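Local coordinates for ABC transporter substrate-binding protein (Bradyrhizobium japonicum, PDB 4I1D) that probably serves as the periplasmic solute-binding component of an ABC transporter, perhaps for polyamines, and carries a bound D-malate in this crystal, at residues V60-G65 with S232-K237; P121-D126 with Y223-L228. All coordinates share one frame; numbering follows the deposited sequence.

Interaction 1 of 2, residues V60-G65 with S232-K237; sequences VDTPTG and SLCILK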
loop_
_atom_site.group_PDB
_atom_site.type_symbol
_atom_site.label_atom_id
_atom_site.label_comp_id
_atom_site.label_asym_id
_atom_site.label_seq_id
_atom_site.Cartn_x
_atom_site.Cartn_y
_atom_site.Cartn_z
ATOM N N VAL A 60 33.553 -5.238 19.899
ATOM C CA VAL A 60 32.210 -5.788 19.953
ATOM C C VAL A 60 32.228 -7.250 20.380
ATOM O O VAL A 60 33.029 -8.045 19.894
ATOM C CB VAL A 60 31.511 -5.663 18.589
ATOM C CG1 VAL A 60 30.186 -6.397 18.601
ATOM C CG2 VAL A 60 31.307 -4.187 18.256
ATOM N N ASP A 61 31.351 -7.579 21.319
ATOM C CA ASP A 61 31.146 -8.944 21.772
ATOM C C ASP A 61 29.888 -9.470 21.087
ATOM O O ASP A 61 28.801 -8.948 21.314
ATOM C CB ASP A 61 30.951 -8.952 23.284
ATOM C CG ASP A 61 30.390 -10.258 23.791
ATOM O OD1 ASP A 61 30.836 -11.317 23.296
ATOM O OD2 ASP A 61 29.507 -10.225 24.682
ATOM N N THR A 62 30.031 -10.496 20.250
ATOM C CA THR A 62 28.910 -10.948 19.428
ATOM C C THR A 62 28.969 -12.456 19.130
ATOM O O THR A 62 30.049 -13.052 19.166
ATOM C CB THR A 62 28.891 -10.139 18.109
ATOM O OG1 THR A 62 27.651 -10.339 17.418
ATOM C CG2 THR A 62 30.053 -10.557 17.215
ATOM N N PRO A 63 27.809 -13.085 18.843
ATOM C CA PRO A 63 27.852 -14.493 18.436
ATOM C C PRO A 63 28.912 -14.744 17.372
ATOM O O PRO A 63 29.042 -14.010 16.398
ATOM C CB PRO A 63 26.443 -14.740 17.884
ATOM C CG PRO A 63 25.592 -13.851 18.751
ATOM C CD PRO A 63 26.420 -12.593 18.937
ATOM N N THR A 64 29.667 -15.805 17.589
ATOM C CA THR A 64 30.892 -16.074 16.863
ATOM C C THR A 64 30.692 -16.128 15.342
ATOM O O THR A 64 31.561 -15.711 14.578
ATOM C CB THR A 64 31.506 -17.378 17.403
ATOM O OG1 THR A 64 31.739 -17.222 18.808
ATOM C CG2 THR A 64 32.801 -17.709 16.716
ATOM N N GLY A 65 29.538 -16.613 14.908
ATOM C CA GLY A 65 29.267 -16.742 13.484
ATOM C C GLY A 65 29.255 -15.414 12.751
ATOM O O GLY A 65 29.622 -15.347 11.578
ATOM N N SER A 232 32.164 -14.098 20.677
ATOM C CA SER A 232 33.579 -13.783 20.532
ATOM C C SER A 232 33.788 -12.262 20.481
ATOM O O SER A 232 32.871 -11.505 20.139
ATOM C CB SER A 232 34.151 -14.423 19.252
ATOM O OG SER A 232 34.058 -15.836 19.297
ATOM N N LEU A 233 35.001 -11.826 20.812
ATOM C CA LEU A 233 35.367 -10.422 20.719
ATOM C C LEU A 233 36.048 -10.178 19.379
ATOM O O LEU A 233 36.841 -11.008 18.923
ATOM C CB LEU A 233 36.321 -10.055 21.844
ATOM C CG LEU A 233 35.843 -10.330 23.269
ATOM C CD1 LEU A 233 36.852 -9.761 24.243
ATOM C CD2 LEU A 233 34.473 -9.709 23.501
ATOM N N CYS A 234 35.726 -9.045 18.759
ATOM C CA CYS A 234 36.353 -8.608 17.512
ATOM C C CYS A 234 36.441 -7.091 17.547
ATOM O O CYS A 234 35.803 -6.449 18.380
ATOM C CB CYS A 234 35.531 -9.040 16.305
ATOM S SG CYS A 234 33.808 -8.460 16.388
ATOM N N ILE A 235 37.224 -6.524 16.635
ATOM C CA ILE A 235 37.530 -5.105 16.642
ATOM C C ILE A 235 37.084 -4.539 15.319
ATOM O O ILE A 235 37.368 -5.124 14.274
ATOM C CB ILE A 235 39.046 -4.881 16.790
ATOM C CG1 ILE A 235 39.548 -5.486 18.101
ATOM C CG2 ILE A 235 39.396 -3.399 16.682
ATOM C CD1 ILE A 235 41.065 -5.415 18.263
ATOM N N LEU A 236 36.382 -3.409 15.347
ATOM C CA LEU A 236 35.874 -2.830 14.104
ATOM C C LEU A 236 37.009 -2.371 13.210
ATOM O O LEU A 236 38.009 -1.833 13.685
ATOM C CB LEU A 236 34.892 -1.681 14.361
ATOM C CG LEU A 236 33.450 -2.112 14.657
ATOM C CD1 LEU A 236 33.363 -2.645 16.050
ATOM C CD2 LEU A 236 32.474 -0.964 14.482
ATOM N N LYS A 237 36.866 -2.612 11.913
ATOM C CA LYS A 237 37.800 -2.059 10.944
ATOM C C LYS A 237 37.725 -0.530 11.035
ATOM O O LYS A 237 36.646 0.051 10.941
ATOM C CB LYS A 237 37.437 -2.535 9.536
ATOM C CG LYS A 237 38.609 -2.613 8.575
ATOM C CD LYS A 237 39.601 -3.680 9.011
ATOM C CE LYS A 237 40.712 -3.853 7.988
ATOM N NZ LYS A 237 40.188 -4.326 6.674
#

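Interaction 2 of 2, residues P121-D126 with Y223-L228; sequences PNSWVD and YNQGIL. With SO4 (sulfate ion), chain K.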
loop_
_atom_site.group_PDB
_atom_site.type_symbol
_atom_site.label_atom_id
_atom_site.label_comp_id
_atom_site.label_asym_id
_atom_site.label_seq_id
_atom_site.Cartn_x
_atom_site.Cartn_y
_atom_site.Cartn_z
ATOM N N PRO A 121 10.707 -33.979 30.645
ATOM C CA PRO A 121 11.301 -34.185 29.324
ATOM C C PRO A 121 12.806 -33.966 29.415
ATOM O O PRO A 121 13.250 -33.136 30.204
ATOM C CB PRO A 121 10.635 -33.107 28.467
ATOM C CG PRO A 121 10.132 -32.094 29.438
ATOM C CD PRO A 121 9.734 -32.877 30.644
ATOM N N ASN A 122 13.574 -34.710 28.627
ATOM C CA ASN A 122 15.019 -34.771 28.790
ATOM C C ASN A 122 15.770 -34.785 27.458
ATOM O O ASN A 122 16.980 -35.022 27.413
ATOM C CB ASN A 122 15.382 -36.012 29.613
ATOM C CG ASN A 122 16.830 -36.011 30.049
ATOM O OD1 ASN A 122 17.600 -36.923 29.725
ATOM N ND2 ASN A 122 17.213 -34.975 30.777
ATOM N N SER A 123 15.042 -34.529 26.375
ATOM C CA SER A 123 15.621 -34.498 25.038
ATOM C C SER A 123 14.635 -33.804 24.109
ATOM O O SER A 123 13.483 -33.574 24.479
ATOM C CB SER A 123 15.875 -35.914 24.540
ATOM O OG SER A 123 14.638 -36.588 24.330
ATOM N N TRP A 124 15.071 -33.468 22.902
ATOM C CA TRP A 124 14.143 -32.867 21.956
ATOM C C TRP A 124 13.103 -33.906 21.504
ATOM O O TRP A 124 11.962 -33.564 21.196
ATOM C CB TRP A 124 14.885 -32.179 20.801
ATOM C CG TRP A 124 15.785 -31.129 21.353
ATOM C CD1 TRP A 124 17.148 -31.122 21.341
ATOM C CD2 TRP A 124 15.381 -29.973 22.098
ATOM N NE1 TRP A 124 17.620 -30.010 22.010
ATOM C CE2 TRP A 124 16.551 -29.291 22.481
ATOM C CE3 TRP A 124 14.137 -29.432 22.451
ATOM C CZ2 TRP A 124 16.516 -28.095 23.202
ATOM C CZ3 TRP A 124 14.105 -28.256 23.179
ATOM C CH2 TRP A 124 15.288 -27.600 23.542
ATOM N N VAL A 125 13.484 -35.178 21.522
ATOM C CA VAL A 125 12.533 -36.247 21.243
ATOM C C VAL A 125 11.347 -36.140 22.212
ATOM O O VAL A 125 10.189 -36.153 21.797
ATOM C CB VAL A 125 13.197 -37.621 21.363
ATOM C CG1 VAL A 125 12.238 -38.729 20.910
ATOM C CG2 VAL A 125 14.480 -37.647 20.552
ATOM N N ASP A 126 11.644 -35.999 23.502
ATOM C CA ASP A 126 10.600 -35.799 24.501
ATOM C C ASP A 126 9.806 -34.543 24.188
ATOM O O ASP A 126 8.582 -34.553 24.222
ATOM C CB ASP A 126 11.202 -35.694 25.899
ATOM C CG ASP A 126 11.876 -36.988 26.347
ATOM O OD1 ASP A 126 11.544 -38.063 25.801
ATOM O OD2 ASP A 126 12.739 -36.926 27.249
ATOM N N TYR A 223 21.180 -30.100 30.355
ATOM C CA TYR A 223 22.140 -29.828 29.294
ATOM C C TYR A 223 22.046 -30.917 28.217
ATOM O O TYR A 223 22.574 -30.767 27.110
ATOM C CB TYR A 223 23.567 -29.707 29.835
ATOM C CG TYR A 223 23.905 -28.340 30.419
ATOM C CD1 TYR A 223 23.944 -27.203 29.610
ATOM C CD2 TYR A 223 24.206 -28.197 31.767
ATOM C CE1 TYR A 223 24.249 -25.956 30.132
ATOM C CE2 TYR A 223 24.524 -26.950 32.305
ATOM C CZ TYR A 223 24.544 -25.839 31.485
ATOM O OH TYR A 223 24.861 -24.614 32.026
ATOM N N ASN A 224 21.360 -32.009 28.532
ATOM C CA ASN A 224 21.243 -33.084 27.546
ATOM C C ASN A 224 20.652 -32.577 26.233
ATOM O O ASN A 224 19.567 -32.000 26.216
ATOM C CB ASN A 224 20.427 -34.255 28.076
ATOM C CG ASN A 224 20.571 -35.490 27.212
ATOM O OD1 ASN A 224 21.679 -35.845 26.802
ATOM N ND2 ASN A 224 19.452 -36.143 26.914
ATOM N N GLN A 225 21.383 -32.782 25.144
ATOM C CA GLN A 225 20.963 -32.329 23.816
ATOM C C GLN A 225 20.853 -30.814 23.722
ATOM O O GLN A 225 20.193 -30.287 22.823
ATOM C CB GLN A 225 19.644 -32.983 23.383
ATOM C CG GLN A 225 19.733 -34.499 23.211
ATOM C CD GLN A 225 18.734 -35.034 22.195
ATOM O OE1 GLN A 225 17.622 -34.516 22.064
ATOM N NE2 GLN A 225 19.139 -36.061 21.451
ATOM N N GLY A 226 21.496 -30.112 24.649
ATOM C CA GLY A 226 21.560 -28.664 24.565
ATOM C C GLY A 226 22.376 -28.275 23.350
ATOM O O GLY A 226 23.166 -29.074 22.849
ATOM N N ILE A 227 22.170 -27.060 22.855
ATOM C CA ILE A 227 23.002 -26.532 21.783
ATOM C C ILE A 227 24.050 -25.568 22.368
ATOM O O ILE A 227 23.719 -24.485 22.870
ATOM C CB ILE A 227 22.168 -25.827 20.699
ATOM C CG1 ILE A 227 21.157 -26.793 20.077
ATOM C CG2 ILE A 227 23.080 -25.266 19.626
ATOM C CD1 ILE A 227 19.926 -26.997 20.917
ATOM N N LEU A 228 25.312 -25.986 22.315
ATOM C CA LEU A 228 26.407 -25.233 22.926
ATOM C C LEU A 228 26.925 -24.170 21.962
ATOM O O LEU A 228 27.346 -24.480 20.841
ATOM C CB LEU A 228 27.539 -26.171 23.339
ATOM C CG LEU A 228 28.748 -25.500 23.987
ATOM C CD1 LEU A 228 28.328 -24.603 25.169
ATOM C CD2 LEU A 228 29.728 -26.560 24.424
HETATM S S SO4 K . 20.447 -34.522 33.111
HETATM O O1 SO4 K . 20.809 -35.183 34.362
HETATM O O2 SO4 K . 21.104 -33.212 33.035
HETATM O O3 SO4 K . 20.855 -35.366 31.982
HETATM O O4 SO4 K . 19.000 -34.332 33.105
#

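Interaction 1 of 2, residues V60-G65 with S232-K237
Val60 and Cys234 form an antiparallel hydrogen-bonded pair, as do Thr62 and Ser232, and between them Asp61 and Leu233 form the non-hydrogen-bonded pair, their CA atoms 4.6 Å apart. The N-to-C directions of the two short strand segments are 131° apart, well off straight antiparallel. Val60 N reaches Cys234 O at 3.0 Å, and Cys234 N returns a bond to Val60 O; Thr62 and Ser232 likewise exchange two backbone bonds, the shorter being Ser232 N to Thr62 O at 2.8 Å. Val60, Thr62, Ser232 and Cys234 project from one face of the sheet, Asp61 and Leu233 from the other. The Val60 branch CG2, anti to the carbonyl carbon, presses tightly on Leu236 CD1 at 3.4 Å, while Cys234 SG lies 4.2 Å from Val60 CB. On the other face the two side chains cross obliquely, Leu233 CD2 lying 3.6 Å from Asp61 CB. Asp61 OD2 bonds to Tyr14 and Ser9 and OD1 to Thr231, so both buried carboxylate oxygens have partners. Where the first strand gives way to a helix, Thr64 OG1 and Ser232 OG share a hydrogen bond of 2.7 Å. The strand 59-63 is flanked by strands 4-9 and 219-235; helix 43-51 packs on Val60 and Leu236, helix 242-252 on Leu233, and strand 100-112 continues the sheet beyond Leu233.

Interaction 2 of 2, residues P121-D126 with Y223-L228
Gln225 reaches across to Ser123 and Trp124 and makes two hydrogen bonds to the latter, one from its backbone and one from its side chain. Its CB lies 3.7 Å from Trp124 CD1, off the CD1-NE1 edge of the indole and to one side of its plane. CG stands anti to the carbonyl carbon (chi1 -64°), and the extended chain beyond it slides past the tryptophan in the opposite direction. CD comes to 3.8 Å from Ser123 CB, with the amide plane turned 25° from the indole plane. At the tip, OE1 accepts Trp124 N at 2.9 Å, a backbone N-H in the first turn of the helix, and also touches Ser123 CB. The indole completes the clasp: Trp124 NE1 donates to Gln225 O at 2.7 Å, approaching from above the carbonyl plane, and Ile227 CD1 lies 3.9 Å from Trp124 NE1. An alanine in place of Trp124 would probably leave Gln225 O without its indole donor and open a gap beside Ile227, Leu109 and Met152. Alongside, the Asn224 side chain crosses that of Asn122 at about a right angle, with the two amide planes only 21° apart, and gives a nearly straight bond from Asn224 ND2 to Asn122 O at 2.8 Å. Asn122 ND2 turns outward to a sulfate, probably from the crystallisation liquor, through a weak bond. Ser123 OG accepts Asp126 N at 3.2 Å, and Asp126 OD2 accepts Asn122 N through its anti lone pair. The arrangement is that of a serine N-cap at the start of helix 124-128, held by the side chains of Asn224 and Gln225 and by the Gln225 carbonyl, in a type II beta turn, Tyr223 to Gly226, which interrupts the long strand 219-235.

Overall arrangement
Both contacts use strand 219-235, interaction 2 at its corner near the beginning and interaction 1 at its end, with their centres 28 Å apart on opposite sides of the chain's centre. In sequence, 121-126 and 223-228 are nested within the loop closed by 60-65 and 232-237, and residues 223-228 and 232-237 follow one another closely. Interaction 1 is a buried strand pairing within the mixed sheet, whereas interaction 2 joins the same long strand to the start of helix 124-128 and is only partly buried. The strand thus runs between two distant parts of the molecule, consistent with the two-lobed periplasmic binding protein fold, in which such strands connect the lobes.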